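Long-range contact in probable E3 ubiquitin-protein ligase HERC1 (Homo sapiens, PDB 4QT6), which is probably an E3 ubiquitin ligase, attaching ubiquitin to target proteins, and carries a SPRY domain of the kind that often mediates protein-protein binding: residues 28-33 / 136-141. Sequence-based numbering, arbitrary orientation. Where two conformers were deposited one is given.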
ATOM      1  N   GLY A  28       2.855  -7.606   1.879  1.00 17.00           N
ATOM      2  CA  GLY A  28       4.133  -7.359   2.511  1.00 16.86           C
ATOM      3  C   GLY A  28       4.198  -5.964   3.110  1.00 16.81           C
ATOM      4  O   GLY A  28       3.729  -5.002   2.513  1.00 16.01           O
ATOM      5  N   LEU A  29       4.785  -5.904   4.294  1.00 16.29           N
ATOM      6  CA  LEU A  29       5.039  -4.665   5.021  1.00 16.58           C
ATOM      7  C   LEU A  29       6.497  -4.253   4.977  1.00 16.29           C
ATOM      8  O   LEU A  29       7.403  -5.095   4.895  1.00 15.90           O
ATOM      9  CB  LEU A  29       4.630  -4.794   6.492  1.00 16.59           C
ATOM     10  CG  LEU A  29       3.135  -4.634   6.819  1.00 16.88           C
ATOM     11  CD1 LEU A  29       2.228  -5.623   6.090  1.00 17.52           C
ATOM     12  CD2 LEU A  29       2.978  -4.764   8.327  1.00 16.14           C
ATOM     13  N   ALA A  30       6.705  -2.949   5.115  1.00 15.62           N
ATOM     14  CA  ALA A  30       8.039  -2.394   5.225  1.00 16.57           C
ATOM     15  C   ALA A  30       8.691  -2.798   6.539  1.00 17.33           C
ATOM     16  O   ALA A  30       8.024  -3.162   7.519  1.00 17.49           O
ATOM     17  CB  ALA A  30       7.998  -0.894   5.097  1.00 16.94           C
ATOM     18  N   SER A  31      10.008  -2.650   6.590  1.00 17.70           N
ATOM     19  CA  SER A  31      10.748  -2.982   7.786  1.00 19.65           C
ATOM     20  C   SER A  31      10.431  -2.112   8.992  1.00 20.45           C
ATOM     21  O   SER A  31      10.251  -2.621  10.136  1.00 22.77           O
ATOM     22  CB  SER A  31      12.250  -2.903   7.471  1.00 21.55           C
ATOM     23  OG  SER A  31      12.608  -3.842   6.481  1.00 22.13           O
ATOM     24  N   THR A  32      10.332  -0.810   8.758  0.50 20.49           N
ATOM     25  CA  THR A  32      10.241   0.169   9.841  1.00 21.47           C
ATOM     26  C   THR A  32       8.845   0.771   9.965  1.00 20.96           C
ATOM     27  O   THR A  32       8.231   1.147   8.975  1.00 21.97           O
ATOM     28  CB  THR A  32      11.188   1.368   9.571  0.50 20.86           C
ATOM     29  OG1 THR A  32      12.483   0.894   9.178  0.50 21.64           O
ATOM     30  CG2 THR A  32      11.325   2.254  10.815  0.50 20.89           C
ATOM     31  N   GLY A  33       8.373   0.840  11.203  1.00 21.23           N
ATOM     32  CA  GLY A  33       7.057   1.379  11.487  1.00 20.26           C
ATOM     33  C   GLY A  33       7.131   2.843  11.844  1.00 21.04           C
ATOM     34  O   GLY A  33       8.198   3.356  12.231  1.00 22.55           O
ATOM     35  N   LEU A 136       2.199   2.041  12.466  1.00 17.63           N
ATOM     36  CA  LEU A 136       1.783   1.652  11.116  1.00 18.00           C
ATOM     37  C   LEU A 136       2.978   1.476  10.214  1.00 17.57           C
ATOM     38  O   LEU A 136       3.999   2.168  10.355  1.00 18.10           O
ATOM     39  CB  LEU A 136       0.796   2.645  10.494  1.00 19.06           C
ATOM     40  CG  LEU A 136      -0.603   2.593  11.117  1.00 19.31           C
ATOM     41  CD1 LEU A 136      -1.458   3.767  10.646  1.00 19.78           C
ATOM     42  CD2 LEU A 136      -1.272   1.272  10.767  1.00 20.68           C
ATOM     43  N   TYR A 137       2.851   0.518   9.302  1.00 15.98           N
ATOM     44  CA  TYR A 137       3.923   0.219   8.352  1.00 16.44           C
ATOM     45  C   TYR A 137       3.409   0.430   6.952  1.00 16.10           C
ATOM     46  O   TYR A 137       2.338  -0.042   6.613  1.00 16.54           O
ATOM     47  CB  TYR A 137       4.373  -1.241   8.454  1.00 16.64           C
ATOM     48  CG  TYR A 137       4.880  -1.645   9.797  1.00 16.51           C
ATOM     49  CD1 TYR A 137       3.988  -1.933  10.847  1.00 18.62           C
ATOM     50  CD2 TYR A 137       6.232  -1.752  10.041  1.00 17.78           C
ATOM     51  CE1 TYR A 137       4.462  -2.288  12.095  1.00 19.31           C
ATOM     52  CE2 TYR A 137       6.699  -2.109  11.298  1.00 19.66           C
ATOM     53  CZ  TYR A 137       5.803  -2.388  12.302  1.00 19.92           C
ATOM     54  OH  TYR A 137       6.304  -2.753  13.540  1.00 23.42           O
ATOM     55  N   PRO A 138       4.193   1.097   6.098  1.00 15.75           N
ATOM     56  CA  PRO A 138       3.911   1.023   4.654  1.00 14.89           C
ATOM     57  C   PRO A 138       3.698  -0.414   4.191  1.00 15.22           C
ATOM     58  O   PRO A 138       4.386  -1.326   4.669  1.00 16.09           O
ATOM     59  CB  PRO A 138       5.166   1.636   4.025  1.00 15.02           C
ATOM     60  CG  PRO A 138       5.676   2.566   5.068  1.00 15.19           C
ATOM     61  CD  PRO A 138       5.394   1.914   6.388  1.00 15.01           C
ATOM     62  N   CYS A 139       2.722  -0.633   3.320  1.00 14.86           N
ATOM     63  CA  CYS A 139       2.397  -1.987   2.847  1.00 15.59           C
ATOM     64  C   CYS A 139       1.857  -2.028   1.454  1.00 15.45           C
ATOM     65  O   CYS A 139       1.384  -1.046   0.923  1.00 15.57           O
ATOM     66  CB  CYS A 139       1.382  -2.671   3.756  1.00 16.76           C
ATOM     67  SG  CYS A 139      -0.288  -2.030   3.661  1.00 17.37           S
ATOM     68  N   VAL A 140       1.919  -3.227   0.897  1.00 15.53           N
ATOM     69  CA  VAL A 140       1.372  -3.563  -0.403  1.00 16.67           C
ATOM     70  C   VAL A 140       0.610  -4.854  -0.197  1.00 17.50           C
ATOM     71  O   VAL A 140       1.058  -5.726   0.556  1.00 17.69           O
ATOM     72  CB  VAL A 140       2.514  -3.752  -1.423  1.00 17.62           C
ATOM     73  CG1 VAL A 140       1.989  -4.262  -2.746  1.00 17.91           C
ATOM     74  CG2 VAL A 140       3.272  -2.446  -1.600  1.00 16.28           C
HETATM   75  N   MSE A 141      -0.545  -4.974  -0.848  0.65 17.91           N
HETATM   76  CA  MSE A 141      -1.340  -6.211  -0.812  0.65 19.38           C
HETATM   77  C   MSE A 141      -1.706  -6.566  -2.233  1.00 19.37           C
HETATM   78  O   MSE A 141      -1.964  -5.670  -3.033  1.00 20.63           O
HETATM   79  CB  MSE A 141      -2.567  -5.919   0.059  0.65 21.14           C
HETATM   80  CG  MSE A 141      -3.481  -7.093   0.398  0.65 22.68           C
HETATM   81 SE   MSE A 141      -4.845  -7.449  -0.989  0.65 27.09          SE
HETATM   82  CE  MSE A 141      -5.145  -5.657  -1.734  0.65 28.00           C
TER
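Tyr137 lies against the turn that follows strand 26-30, with Gly33 CA over one face of its ring in a CH-pi contact, 3.8 Å from the ring centroid and displaced toward the rim beside CD2 and CE2. Ser31 O sits at the ring edge near its plane, while Ala30 O approaches Tyr137 CD2 obliquely at 3.4 Å. In Tyr137, chi1 (-59°) sets CG anti to its own carbonyl carbon and beside its backbone N, and from there the ring lies alongside residues 30-33. Leu29 crosses the tyrosine side chain at about a right angle; its CD2 packs 3.8 Å from Tyr137 CB, and CD1 turns to Cys139 CB. Trp62 touches both Leu29 and Tyr137. An alanine in place of Tyr137 would probably open a gap beneath Gly33 CA and leave the 31-33 turn freer to shift. Away from this cluster, Ala30 CB meets Pro138 CB at 3.9 Å, and the proline ring also packs on Trp41 and Phe43 of strand 38-47. The backbones are joined by a reciprocal pair of hydrogen bonds between Gly28 and Val140, and by Ala30 N to Pro138 O (2.9 Å). Formamide touches Thr32 and Gly33 on this turn. Strands 26-30 and 137-142 are antiparallel neighbours within one sheet of the two-sheet beta sandwich characteristic of SPRY domains, with Pro138 and Val140 facing the other sheet.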